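PDB 2ICS: deacetylase EF_0837 from Enterococcus faecalis, which binds two zinc ions per subunit and deacetylates acetyl-(R)-mandelate in vitro with very low efficiency, as a member of the metallo-dependent hydrolase superfamily. Local coordinates for residues 62-67 against 97-102; 82-87 against 360-365; 109-114 against 147-152; 116-121 against 131-136. All coordinates share one frame; numbering follows the deposited sequence.

Contact 1 of 4, residues 62-67 against 97-102; sequences HCFEKM and IHEFYD. With ZN (zinc ion), chain B.
Phe64 and Phe100 carry this contact, less by ring-on-ring stacking than by mutual CH-pi packing. In both, CG stands anti to the backbone N (chi1 177° and 174°), beside the carbonyl carbon, and the side chains slide past one another in opposite directions, each CB over the other's ring: Phe100 CB sits 3.8 Å from the Phe64 ring centroid, over its centre, and Phe64 CB 3.9 Å from the Phe100 centroid, nearer the rim. The ring planes, 30° apart, scarcely overlap.

A sulfur-aromatic contact continues the row, with Cys63 SG at the edge of the Phe100 ring, 4.0 Å from CZ. Toward the surface the chemistry turns polar. The carboxylate of Glu99 meets the rim of Phe64, its CD in the ring plane and 3.9 Å from CZ, with the two planes nearly perpendicular. Its OE2 approaches the aliphatic part of Lys66, while Lys66 NZ stays 4.4 Å from Glu99 OE2, beyond salt-bridge range.

His62, next in sequence to Cys63, binds zinc through NE2, with His60, Asp272, carboxylated Lys154 and a water; its ND1 is hydrogen-bonded to Thr91 OG1. Dispersion and ring contacts, rather than directional bonds, therefore fasten the metal-bearing loop to helix 97-105.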
loop_
_atom_site.group_PDB
_atom_site.type_symbol
_atom_site.label_atom_id
_atom_site.label_comp_id
_atom_site.label_asym_id
_atom_site.label_seq_id
_atom_site.Cartn_x
_atom_site.Cartn_y
_atom_site.Cartn_z
ATOM N N HIS A 62 3.213 8.525 0.936
ATOM C CA HIS A 62 3.687 9.824 0.487
ATOM C C HIS A 62 4.963 10.097 1.276
ATOM O O HIS A 62 4.926 10.526 2.433
ATOM C CB HIS A 62 2.621 10.886 0.728
ATOM C CG HIS A 62 1.435 10.736 -0.171
ATOM N ND1 HIS A 62 1.479 10.937 -1.534
ATOM C CD2 HIS A 62 0.179 10.294 0.095
ATOM C CE1 HIS A 62 0.280 10.609 -2.042
ATOM N NE2 HIS A 62 -0.546 10.215 -1.093
ATOM N N CYS A 63 6.098 9.810 0.645
ATOM C CA CYS A 63 7.379 9.971 1.307
ATOM C C CYS A 63 8.472 10.748 0.576
ATOM O O CYS A 63 9.655 10.442 0.738
ATOM C CB CYS A 63 7.916 8.593 1.707
ATOM S SG CYS A 63 8.105 7.446 0.337
ATOM N N PHE A 64 8.088 11.727 -0.241
ATOM C CA PHE A 64 9.067 12.577 -0.916
ATOM C C PHE A 64 9.265 13.676 0.129
ATOM O O PHE A 64 8.448 14.591 0.228
ATOM C CB PHE A 64 8.494 13.181 -2.204
ATOM C CG PHE A 64 9.441 14.124 -2.910
ATOM C CD1 PHE A 64 8.987 14.944 -3.939
ATOM C CD2 PHE A 64 10.788 14.196 -2.547
ATOM C CE1 PHE A 64 9.853 15.823 -4.600
ATOM C CE2 PHE A 64 11.660 15.072 -3.198
ATOM C CZ PHE A 64 11.192 15.886 -4.226
ATOM N N GLU A 65 10.341 13.576 0.908
ATOM C CA GLU A 65 10.597 14.526 1.990
ATOM C C GLU A 65 10.712 16.012 1.631
ATOM O O GLU A 65 10.597 16.869 2.511
ATOM C CB GLU A 65 11.835 14.094 2.793
ATOM C CG GLU A 65 13.167 14.278 2.082
ATOM C CD GLU A 65 14.353 13.948 2.977
ATOM O OE1 GLU A 65 14.627 12.750 3.211
ATOM O OE2 GLU A 65 15.010 14.892 3.461
ATOM N N LYS A 66 10.922 16.325 0.357
ATOM C CA LYS A 66 11.049 17.721 -0.057
ATOM C C LYS A 66 9.742 18.387 -0.488
ATOM O O LYS A 66 9.719 19.589 -0.751
ATOM C CB LYS A 66 12.079 17.851 -1.184
ATOM C CG LYS A 66 13.509 17.580 -0.752
ATOM C CD LYS A 66 13.931 18.518 0.370
ATOM C CE LYS A 66 15.406 18.361 0.692
ATOM N NZ LYS A 66 16.257 18.685 -0.491
HETATM N N MSE A 67 8.662 17.614 -0.554
HETATM C CA MSE A 67 7.361 18.153 -0.958
HETATM C C MSE A 67 6.765 19.022 0.142
HETATM O O MSE A 67 6.963 18.767 1.326
HETATM C CB MSE A 67 6.395 17.015 -1.311
HETATM C CG MSE A 67 5.049 17.465 -1.881
HETATM SE SE MSE A 67 5.182 18.581 -3.475
HETATM C CE MSE A 67 5.891 17.281 -4.717
ATOM N N ILE A 97 10.173 13.758 -10.211
ATOM C CA ILE A 97 10.395 12.396 -9.743
ATOM C C ILE A 97 11.881 12.038 -9.588
ATOM O O ILE A 97 12.248 11.211 -8.743
ATOM C CB ILE A 97 9.702 11.385 -10.681
ATOM C CG1 ILE A 97 9.709 9.998 -10.039
ATOM C CG2 ILE A 97 10.388 11.380 -12.046
ATOM C CD1 ILE A 97 8.710 9.048 -10.647
ATOM N N HIS A 98 12.735 12.663 -10.394
ATOM C CA HIS A 98 14.168 12.403 -10.317
ATOM C C HIS A 98 14.749 12.896 -8.997
ATOM O O HIS A 98 15.562 12.212 -8.375
ATOM C CB HIS A 98 14.887 13.062 -11.494
ATOM C CG HIS A 98 14.921 12.213 -12.726
ATOM N ND1 HIS A 98 15.786 11.149 -12.872
ATOM C CD2 HIS A 98 14.171 12.245 -13.853
ATOM C CE1 HIS A 98 15.568 10.563 -14.035
ATOM N NE2 HIS A 98 14.593 11.208 -14.650
ATOM N N GLU A 99 14.330 14.079 -8.567
ATOM C CA GLU A 99 14.814 14.625 -7.309
ATOM C C GLU A 99 14.370 13.696 -6.181
ATOM O O GLU A 99 15.086 13.503 -5.196
ATOM C CB GLU A 99 14.240 16.020 -7.078
ATOM C CG GLU A 99 14.904 16.773 -5.945
ATOM C CD GLU A 99 14.145 18.024 -5.561
ATOM O OE1 GLU A 99 13.451 18.588 -6.436
ATOM O OE2 GLU A 99 14.252 18.449 -4.388
ATOM N N PHE A 100 13.177 13.127 -6.333
ATOM C CA PHE A 100 12.625 12.209 -5.341
ATOM C C PHE A 100 13.398 10.894 -5.391
ATOM O O PHE A 100 13.770 10.341 -4.355
ATOM C CB PHE A 100 11.131 11.982 -5.626
ATOM C CG PHE A 100 10.479 10.932 -4.754
ATOM C CD1 PHE A 100 10.925 10.694 -3.457
ATOM C CD2 PHE A 100 9.390 10.205 -5.231
ATOM C CE1 PHE A 100 10.296 9.742 -2.641
ATOM C CE2 PHE A 100 8.753 9.254 -4.428
ATOM C CZ PHE A 100 9.207 9.021 -3.128
ATOM N N TYR A 101 13.654 10.412 -6.602
ATOM C CA TYR A 101 14.386 9.167 -6.801
ATOM C C TYR A 101 15.760 9.170 -6.128
ATOM O O TYR A 101 16.147 8.188 -5.493
ATOM C CB TYR A 101 14.561 8.894 -8.294
ATOM C CG TYR A 101 15.401 7.672 -8.601
ATOM C CD1 TYR A 101 14.925 6.389 -8.340
ATOM C CD2 TYR A 101 16.676 7.802 -9.148
ATOM C CE1 TYR A 101 15.699 5.262 -8.619
ATOM C CE2 TYR A 101 17.458 6.682 -9.429
ATOM C CZ TYR A 101 16.966 5.418 -9.164
ATOM O OH TYR A 101 17.739 4.312 -9.445
ATOM N N ASP A 102 16.494 10.270 -6.271
ATOM C CA ASP A 102 17.824 10.371 -5.681
ATOM C C ASP A 102 17.792 10.241 -4.163
ATOM O O ASP A 102 18.647 9.582 -3.573
ATOM C CB ASP A 102 18.491 11.698 -6.070
ATOM C CG ASP A 102 18.752 11.807 -7.562
ATOM O OD1 ASP A 102 19.181 10.803 -8.173
ATOM O OD2 ASP A 102 18.543 12.906 -8.121
HETATM ZN ZN ZN B . -2.456 9.644 -1.039
HETATM O O HOH W 1 -4.406 9.847 -0.580
#

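Contact 2 of 4, residues 82-87 against 360-365; sequences GVTTVI and IKTIIG
Thr84 and Thr362 meet methyl to methyl, CG2 to CG2 at 3.6 Å, their side chains crossing obliquely between two strands that run at 46° to each other. The torsion of Thr84 sorts its branches: OG1 lies between the backbone N and the carbonyl carbon (chi1 59°), where it bonds the carbonyl of Trp56, and CG2 is left to face strand 360-364. That methyl also comes 3.3 Å from Ile363 O and 3.9 Å from Ile364 CG1, wedged among a methyl, a carbonyl and a methylene.

Both strands belong to one mixed sheet, but not as neighbours; strands 51-61 and 331-344 come between them in its order, consistent with the amidohydrolase plan of a TIM barrel beside a smaller beta domain. No backbone ladder joins the two, and the threonine side chains meet both side-chain and backbone atoms.

In Thr362 the branches are divided differently. OG1 is anti to the carbonyl carbon (chi1 -56°) and lies 3.2 Å from Gly82 CA, with a weak hydrogen bond to Asn371 O, whereas CG2 meets Thr84 CG2. The positive phi of Gly82 is one that glycine adopts readily. Ile364 brings only its CG1 to Thr84, and its side chain also touches Val79 and Asn110.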
loop_
_atom_site.group_PDB
_atom_site.type_symbol
_atom_site.label_atom_id
_atom_site.label_comp_id
_atom_site.label_asym_id
_atom_site.label_seq_id
_atom_site.Cartn_x
_atom_site.Cartn_y
_atom_site.Cartn_z
ATOM N N GLY A 82 8.255 -1.845 10.466
ATOM C CA GLY A 82 8.184 -3.209 9.972
ATOM C C GLY A 82 7.808 -3.307 8.507
ATOM O O GLY A 82 7.528 -4.398 8.010
ATOM N N VAL A 83 7.795 -2.174 7.812
ATOM C CA VAL A 83 7.448 -2.163 6.397
ATOM C C VAL A 83 8.736 -2.114 5.571
ATOM O O VAL A 83 9.486 -1.138 5.621
ATOM C CB VAL A 83 6.533 -0.953 6.063
ATOM C CG1 VAL A 83 6.104 -1.005 4.598
ATOM C CG2 VAL A 83 5.292 -0.973 6.971
ATOM N N THR A 84 8.996 -3.186 4.827
ATOM C CA THR A 84 10.205 -3.287 4.023
ATOM C C THR A 84 10.158 -2.536 2.692
ATOM O O THR A 84 11.190 -2.111 2.182
ATOM C CB THR A 84 10.561 -4.771 3.758
ATOM O OG1 THR A 84 9.473 -5.418 3.083
ATOM C CG2 THR A 84 10.832 -5.489 5.070
ATOM N N THR A 85 8.963 -2.370 2.135
ATOM C CA THR A 85 8.799 -1.671 0.862
ATOM C C THR A 85 7.608 -0.712 0.897
ATOM O O THR A 85 6.568 -1.023 1.486
ATOM C CB THR A 85 8.588 -2.682 -0.311
ATOM O OG1 THR A 85 9.768 -3.477 -0.483
ATOM C CG2 THR A 85 8.301 -1.953 -1.609
ATOM N N VAL A 86 7.771 0.458 0.285
ATOM C CA VAL A 86 6.691 1.433 0.217
ATOM C C VAL A 86 6.605 1.975 -1.198
ATOM O O VAL A 86 7.606 2.045 -1.917
ATOM C CB VAL A 86 6.889 2.640 1.184
ATOM C CG1 VAL A 86 6.813 2.175 2.632
ATOM C CG2 VAL A 86 8.219 3.331 0.903
ATOM N N ILE A 87 5.396 2.339 -1.602
ATOM C CA ILE A 87 5.182 2.893 -2.919
ATOM C C ILE A 87 4.534 4.252 -2.754
ATOM O O ILE A 87 3.413 4.361 -2.248
ATOM C CB ILE A 87 4.257 2.002 -3.770
ATOM C CG1 ILE A 87 4.782 0.560 -3.776
ATOM C CG2 ILE A 87 4.181 2.553 -5.189
ATOM C CD1 ILE A 87 3.945 -0.404 -4.607
ATOM N N ILE A 360 8.991 -6.562 15.559
ATOM C CA ILE A 360 10.092 -6.464 16.504
ATOM C C ILE A 360 11.422 -6.489 15.768
ATOM O O ILE A 360 12.436 -6.027 16.287
ATOM C CB ILE A 360 10.058 -7.604 17.547
ATOM C CG1 ILE A 360 10.183 -8.957 16.852
ATOM C CG2 ILE A 360 8.772 -7.524 18.366
ATOM C CD1 ILE A 360 10.245 -10.128 17.825
ATOM N N LYS A 361 11.412 -7.041 14.561
ATOM C CA LYS A 361 12.602 -7.101 13.719
ATOM C C LYS A 361 12.179 -6.955 12.270
ATOM O O LYS A 361 11.132 -7.458 11.865
ATOM C CB LYS A 361 13.355 -8.421 13.891
ATOM C CG LYS A 361 14.301 -8.457 15.080
ATOM C CD LYS A 361 15.214 -9.673 15.021
ATOM C CE LYS A 361 16.272 -9.628 16.115
ATOM N NZ LYS A 361 15.668 -9.586 17.474
ATOM N N THR A 362 12.993 -6.257 11.492
ATOM C CA THR A 362 12.693 -6.052 10.090
ATOM C C THR A 362 13.951 -6.301 9.276
ATOM O O THR A 362 14.998 -5.707 9.528
ATOM C CB THR A 362 12.179 -4.616 9.839
ATOM O OG1 THR A 362 11.043 -4.363 10.680
ATOM C CG2 THR A 362 11.769 -4.442 8.385
ATOM N N ILE A 363 13.846 -7.197 8.304
ATOM C CA ILE A 363 14.977 -7.529 7.458
ATOM C C ILE A 363 14.733 -6.989 6.064
ATOM O O ILE A 363 13.660 -7.190 5.493
ATOM C CB ILE A 363 15.183 -9.052 7.377
ATOM C CG1 ILE A 363 15.377 -9.615 8.785
ATOM C CG2 ILE A 363 16.388 -9.369 6.496
ATOM C CD1 ILE A 363 15.527 -11.103 8.824
ATOM N N ILE A 364 15.738 -6.309 5.523
ATOM C CA ILE A 364 15.643 -5.720 4.201
ATOM C C ILE A 364 16.873 -6.085 3.383
ATOM O O ILE A 364 17.999 -5.773 3.773
ATOM C CB ILE A 364 15.554 -4.184 4.289
ATOM C CG1 ILE A 364 14.369 -3.780 5.171
ATOM C CG2 ILE A 364 15.438 -3.593 2.889
ATOM C CD1 ILE A 364 14.136 -2.269 5.266
ATOM N N GLY A 365 16.643 -6.739 2.246
ATOM C CA GLY A 365 17.727 -7.145 1.378
ATOM C C GLY A 365 18.766 -7.948 2.132
ATOM O O GLY A 365 19.949 -7.909 1.801
#

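Contact 3 of 4, residues 109-114 against 147-152; sequences TNVFGL and PDFVVG
The ring of Phe149 lies against the backbone of strand 110-114, presenting its face to one peptide and its edge to the preceding one. Gly113 N stands 4.1 Å above the ring plane, over its centre, while Val111 O meets the edge at 3.0 Å from CE1. Phe149 CG is anti to its backbone N (chi1 -174°), and its side chain runs beside Val111, pointing the same way, with Val111 CG1 touching CE1. Gly113, without a side chain, lets the ring lie close to the backbone.

Phe112 turns to another part of the contact. Its ring takes backbone carbonyls at the edge, Phe149 O in the plane and Asp148 O 3.6 Å from CE1, and its side chain crosses that of Val151 at about a right angle. The two methyls of Val151 divide the work: CG1 goes to Phe112, and CG2 packs on Leu114 CD1 at 3.6 Å.

Between these groups runs a short parallel pairing centred on Gly113 and Val150. Gly113 N donates to Phe149 O and Val151 N to Gly113 O, each 3.0 Å long with an angle of 160° at the hydrogen.

Strand 110-114, helix 136-145 and strand 150-152 form a beta-alpha-beta unit of the TIM-barrel architecture. Strand 83-89 pairs with strand 110-114 on its other edge, and helix 97-105 covers Phe149 with Phe100, Tyr101 and Ala104.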
loop_
_atom_site.group_PDB
_atom_site.type_symbol
_atom_site.label_atom_id
_atom_site.label_comp_id
_atom_site.label_asym_id
_atom_site.label_seq_id
_atom_site.Cartn_x
_atom_site.Cartn_y
_atom_site.Cartn_z
ATOM N N THR A 109 14.676 1.543 3.687
ATOM C CA THR A 109 13.458 0.963 3.143
ATOM C C THR A 109 13.513 0.963 1.624
ATOM O O THR A 109 14.104 1.860 1.030
ATOM C CB THR A 109 12.225 1.791 3.565
ATOM O OG1 THR A 109 12.241 1.990 4.985
ATOM C CG2 THR A 109 10.945 1.077 3.178
ATOM N N ASN A 110 12.913 -0.043 0.994
ATOM C CA ASN A 110 12.868 -0.068 -0.462
ATOM C C ASN A 110 11.760 0.913 -0.811
ATOM O O ASN A 110 10.659 0.830 -0.263
ATOM C CB ASN A 110 12.501 -1.455 -0.998
ATOM C CG ASN A 110 13.518 -2.510 -0.633
ATOM O OD1 ASN A 110 14.720 -2.289 -0.754
ATOM N ND2 ASN A 110 13.043 -3.668 -0.190
ATOM N N VAL A 111 12.049 1.846 -1.707
ATOM C CA VAL A 111 11.063 2.838 -2.099
ATOM C C VAL A 111 10.798 2.840 -3.594
ATOM O O VAL A 111 11.714 3.015 -4.396
ATOM C CB VAL A 111 11.509 4.261 -1.695
ATOM C CG1 VAL A 111 10.477 5.282 -2.145
ATOM C CG2 VAL A 111 11.711 4.336 -0.185
ATOM N N PHE A 112 9.540 2.626 -3.959
ATOM C CA PHE A 112 9.128 2.655 -5.355
ATOM C C PHE A 112 8.118 3.779 -5.442
ATOM O O PHE A 112 7.710 4.333 -4.415
ATOM C CB PHE A 112 8.473 1.340 -5.761
ATOM C CG PHE A 112 9.406 0.169 -5.720
ATOM C CD1 PHE A 112 10.379 0.004 -6.706
ATOM C CD2 PHE A 112 9.336 -0.751 -4.682
ATOM C CE1 PHE A 112 11.271 -1.063 -6.659
ATOM C CE2 PHE A 112 10.222 -1.824 -4.622
ATOM C CZ PHE A 112 11.194 -1.980 -5.617
ATOM N N GLY A 113 7.715 4.129 -6.652
ATOM C CA GLY A 113 6.750 5.196 -6.779
ATOM C C GLY A 113 5.899 5.128 -8.023
ATOM O O GLY A 113 6.253 4.479 -9.004
ATOM N N LEU A 114 4.750 5.785 -7.948
ATOM C CA LEU A 114 3.819 5.893 -9.058
ATOM C C LEU A 114 4.031 7.314 -9.540
ATOM O O LEU A 114 4.167 8.228 -8.728
ATOM C CB LEU A 114 2.376 5.753 -8.572
ATOM C CG LEU A 114 1.738 4.371 -8.455
ATOM C CD1 LEU A 114 2.787 3.293 -8.202
ATOM C CD2 LEU A 114 0.697 4.430 -7.342
ATOM N N PRO A 147 12.996 2.673 -14.748
ATOM C CA PRO A 147 12.257 1.407 -14.712
ATOM C C PRO A 147 12.372 0.712 -13.355
ATOM O O PRO A 147 11.472 -0.022 -12.945
ATOM C CB PRO A 147 12.917 0.582 -15.818
ATOM C CG PRO A 147 13.531 1.607 -16.718
ATOM C CD PRO A 147 14.069 2.619 -15.753
ATOM N N ASP A 148 13.487 0.945 -12.670
ATOM C CA ASP A 148 13.730 0.337 -11.365
ATOM C C ASP A 148 13.046 1.104 -10.234
ATOM O O ASP A 148 13.194 0.750 -9.064
ATOM C CB ASP A 148 15.235 0.289 -11.068
ATOM C CG ASP A 148 16.041 -0.364 -12.181
ATOM O OD1 ASP A 148 15.709 -1.507 -12.574
ATOM O OD2 ASP A 148 17.016 0.268 -12.654
ATOM N N PHE A 149 12.304 2.153 -10.573
ATOM C CA PHE A 149 11.655 2.952 -9.547
ATOM C C PHE A 149 10.168 3.165 -9.783
ATOM O O PHE A 149 9.367 3.035 -8.862
ATOM C CB PHE A 149 12.350 4.307 -9.436
ATOM C CG PHE A 149 11.848 5.152 -8.301
ATOM C CD1 PHE A 149 12.068 4.768 -6.981
ATOM C CD2 PHE A 149 11.143 6.324 -8.551
ATOM C CE1 PHE A 149 11.592 5.537 -5.924
ATOM C CE2 PHE A 149 10.660 7.106 -7.497
ATOM C CZ PHE A 149 10.887 6.709 -6.181
ATOM N N VAL A 150 9.812 3.502 -11.018
ATOM C CA VAL A 150 8.428 3.751 -11.396
ATOM C C VAL A 150 7.670 2.452 -11.640
ATOM O O VAL A 150 7.957 1.737 -12.596
ATOM C CB VAL A 150 8.365 4.600 -12.675
ATOM C CG1 VAL A 150 6.920 4.897 -13.042
ATOM C CG2 VAL A 150 9.144 5.895 -12.471
ATOM N N VAL A 151 6.688 2.154 -10.794
ATOM C CA VAL A 151 5.925 0.921 -10.961
ATOM C C VAL A 151 4.479 1.152 -11.388
ATOM O O VAL A 151 3.680 0.220 -11.460
ATOM C CB VAL A 151 5.961 0.071 -9.672
ATOM C CG1 VAL A 151 7.399 -0.311 -9.356
ATOM C CG2 VAL A 151 5.355 0.838 -8.516
ATOM N N GLY A 152 4.147 2.398 -11.693
ATOM C CA GLY A 152 2.795 2.694 -12.122
ATOM C C GLY A 152 2.554 4.179 -12.223
ATOM O O GLY A 152 3.487 4.967 -12.137
#

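Contact 4 of 4, residues 116-121 against 131-136; sequences NISKWG and LSKVQA
In the long loop that follows strand 110-114 of the TIM barrel and leads to helix 136-145, an Asx turn and a beta turn shape one limb and a 3-10 turn the other, and the two limbs come closest, CA to CA, at Ser118 and Val134. In the Asx turn Asn116 OD1 accepts from Ser118 N at 3.2 Å; the type I turn from Ser118 to Gly121 follows at once.

The limbs are joined by the backbone, Lys119 N donating to Lys133 O at 2.8 Å and 166°. Two CA-H...O contacts flank it, Val134 CA to Ile117 O and Ser118 CA to Lys133 O. Water 2 lies 2.7 Å from Ile117 O and 3.2 Å from Gln135 O, placed to donate to either, though it may not serve both at once.

Of the side chains, Val134 CG1 lies 4.2 Å from Ile117 CB, and both residues also pack on helix 168-178. Lys119 CG, between the backbone N and the carbonyl carbon (chi1 64°), lies 3.4 Å from Lys133 O; its NZ ends near Ser132 O. Lys133 runs extended, away from the first limb. Ser118 OG, bonded to the carbonyl of Glu127, rests 3.3 Å from Lys133 CB.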
loop_
_atom_site.group_PDB
_atom_site.type_symbol
_atom_site.label_atom_id
_atom_site.label_comp_id
_atom_site.label_asym_id
_atom_site.label_seq_id
_atom_site.Cartn_x
_atom_site.Cartn_y
_atom_site.Cartn_z
ATOM N N ASN A 116 2.693 10.670 -11.069
ATOM C CA ASN A 116 1.423 11.374 -11.218
ATOM C C ASN A 116 1.306 11.739 -12.686
ATOM O O ASN A 116 2.292 12.142 -13.293
ATOM C CB ASN A 116 1.439 12.651 -10.377
ATOM C CG ASN A 116 0.050 13.137 -10.015
ATOM O OD1 ASN A 116 -0.804 13.348 -10.880
ATOM N ND2 ASN A 116 -0.179 13.329 -8.720
ATOM N N ILE A 117 0.119 11.609 -13.267
ATOM C CA ILE A 117 -0.038 11.959 -14.675
ATOM C C ILE A 117 0.163 13.457 -14.892
ATOM O O ILE A 117 0.348 13.903 -16.022
ATOM C CB ILE A 117 -1.413 11.535 -15.218
ATOM C CG1 ILE A 117 -2.529 12.175 -14.392
ATOM C CG2 ILE A 117 -1.515 10.021 -15.203
ATOM C CD1 ILE A 117 -3.910 11.937 -14.960
ATOM N N SER A 118 0.122 14.228 -13.807
ATOM C CA SER A 118 0.346 15.674 -13.873
ATOM C C SER A 118 1.840 15.889 -13.584
ATOM O O SER A 118 2.316 15.573 -12.492
ATOM C CB SER A 118 -0.504 16.393 -12.825
ATOM O OG SER A 118 -0.452 17.794 -13.013
ATOM N N LYS A 119 2.567 16.430 -14.559
ATOM C CA LYS A 119 4.015 16.627 -14.443
ATOM C C LYS A 119 4.625 17.149 -13.140
ATOM O O LYS A 119 5.774 16.825 -12.834
ATOM C CB LYS A 119 4.537 17.470 -15.614
ATOM C CG LYS A 119 4.037 18.908 -15.704
ATOM C CD LYS A 119 4.865 19.662 -16.753
ATOM C CE LYS A 119 4.379 21.088 -17.000
ATOM N NZ LYS A 119 3.177 21.140 -17.888
ATOM N N TRP A 120 3.894 17.947 -12.368
ATOM C CA TRP A 120 4.463 18.443 -11.116
ATOM C C TRP A 120 3.937 17.714 -9.886
ATOM O O TRP A 120 4.183 18.128 -8.755
ATOM C CB TRP A 120 4.226 19.951 -10.966
ATOM C CG TRP A 120 5.008 20.761 -11.954
ATOM C CD1 TRP A 120 4.538 21.342 -13.096
ATOM C CD2 TRP A 120 6.414 21.026 -11.919
ATOM N NE1 TRP A 120 5.566 21.949 -13.778
ATOM C CE2 TRP A 120 6.729 21.770 -13.076
ATOM C CE3 TRP A 120 7.442 20.703 -11.020
ATOM C CZ2 TRP A 120 8.031 22.198 -13.362
ATOM C CZ3 TRP A 120 8.739 21.130 -11.304
ATOM C CH2 TRP A 120 9.020 21.871 -12.468
ATOM N N GLY A 121 3.224 16.617 -10.104
ATOM C CA GLY A 121 2.692 15.874 -8.980
ATOM C C GLY A 121 1.640 16.654 -8.214
ATOM O O GLY A 121 0.851 17.399 -8.794
ATOM N N LEU A 131 -5.239 20.976 -17.507
ATOM C CA LEU A 131 -4.877 19.842 -18.349
ATOM C C LEU A 131 -3.528 19.904 -19.066
ATOM O O LEU A 131 -2.985 18.867 -19.453
ATOM C CB LEU A 131 -5.978 19.600 -19.374
ATOM C CG LEU A 131 -6.717 18.268 -19.253
ATOM C CD1 LEU A 131 -7.182 18.051 -17.818
ATOM C CD2 LEU A 131 -7.893 18.263 -20.221
ATOM N N SER A 132 -2.983 21.098 -19.255
ATOM C CA SER A 132 -1.698 21.209 -19.937
ATOM C C SER A 132 -0.607 20.522 -19.121
ATOM O O SER A 132 0.415 20.105 -19.667
ATOM C CB SER A 132 -1.330 22.681 -20.168
ATOM O OG SER A 132 -1.188 23.382 -18.943
ATOM N N LYS A 133 -0.833 20.404 -17.815
ATOM C CA LYS A 133 0.129 19.765 -16.921
ATOM C C LYS A 133 0.170 18.258 -17.131
ATOM O O LYS A 133 1.120 17.590 -16.721
ATOM C CB LYS A 133 -0.225 20.043 -15.464
ATOM C CG LYS A 133 -0.173 21.502 -15.047
ATOM C CD LYS A 133 -0.555 21.627 -13.574
ATOM C CE LYS A 133 -0.531 23.060 -13.089
ATOM N NZ LYS A 133 -0.931 23.138 -11.653
ATOM N N VAL A 134 -0.865 17.728 -17.770
ATOM C CA VAL A 134 -0.959 16.297 -18.022
ATOM C C VAL A 134 -0.437 15.933 -19.407
ATOM O O VAL A 134 -1.218 15.762 -20.346
ATOM C CB VAL A 134 -2.424 15.818 -17.892
ATOM C CG1 VAL A 134 -2.527 14.334 -18.206
ATOM C CG2 VAL A 134 -2.933 16.093 -16.488
ATOM N N GLN A 135 0.884 15.814 -19.529
ATOM C CA GLN A 135 1.508 15.465 -20.806
ATOM C C GLN A 135 1.885 13.991 -20.857
ATOM O O GLN A 135 2.758 13.540 -20.114
ATOM C CB GLN A 135 2.766 16.307 -21.041
ATOM C CG GLN A 135 2.515 17.788 -21.252
ATOM C CD GLN A 135 3.798 18.563 -21.522
ATOM O OE1 GLN A 135 4.493 18.317 -22.516
ATOM N NE2 GLN A 135 4.119 19.503 -20.635
ATOM N N ALA A 136 1.231 13.243 -21.738
ATOM C CA ALA A 136 1.506 11.817 -21.883
ATOM C C ALA A 136 2.991 11.568 -22.136
ATOM O O ALA A 136 3.584 10.653 -21.560
ATOM C CB ALA A 136 0.679 11.239 -23.031
HETATM O O HOH W 2 2.698 14.538 -17.103
#

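Contacts 1, 2 and 3 are buried, while contact 4, its centre about 23 Å from the centre of the chain, is partly buried in an outer loop. Strands 83-89 and 110-114 are sheet neighbours, so contacts 2 and 3 are joined through backbone pairing, with Ile87 also packing on Leu114. Helix 97-105 supplies one side of contact 1 and lies against contact 3, where Ile97 packs on Val150. Chemistry follows position: adjacent strands in contact 3 exchange backbone hydrogen bonds, non-adjacent ones in contact 2 touch mainly through threonine side chains, and aromatic packing dominates contact 1 beside the zinc site. Contact 4 relies on a backbone hydrogen bond and a nearby water, with one small apolar contact.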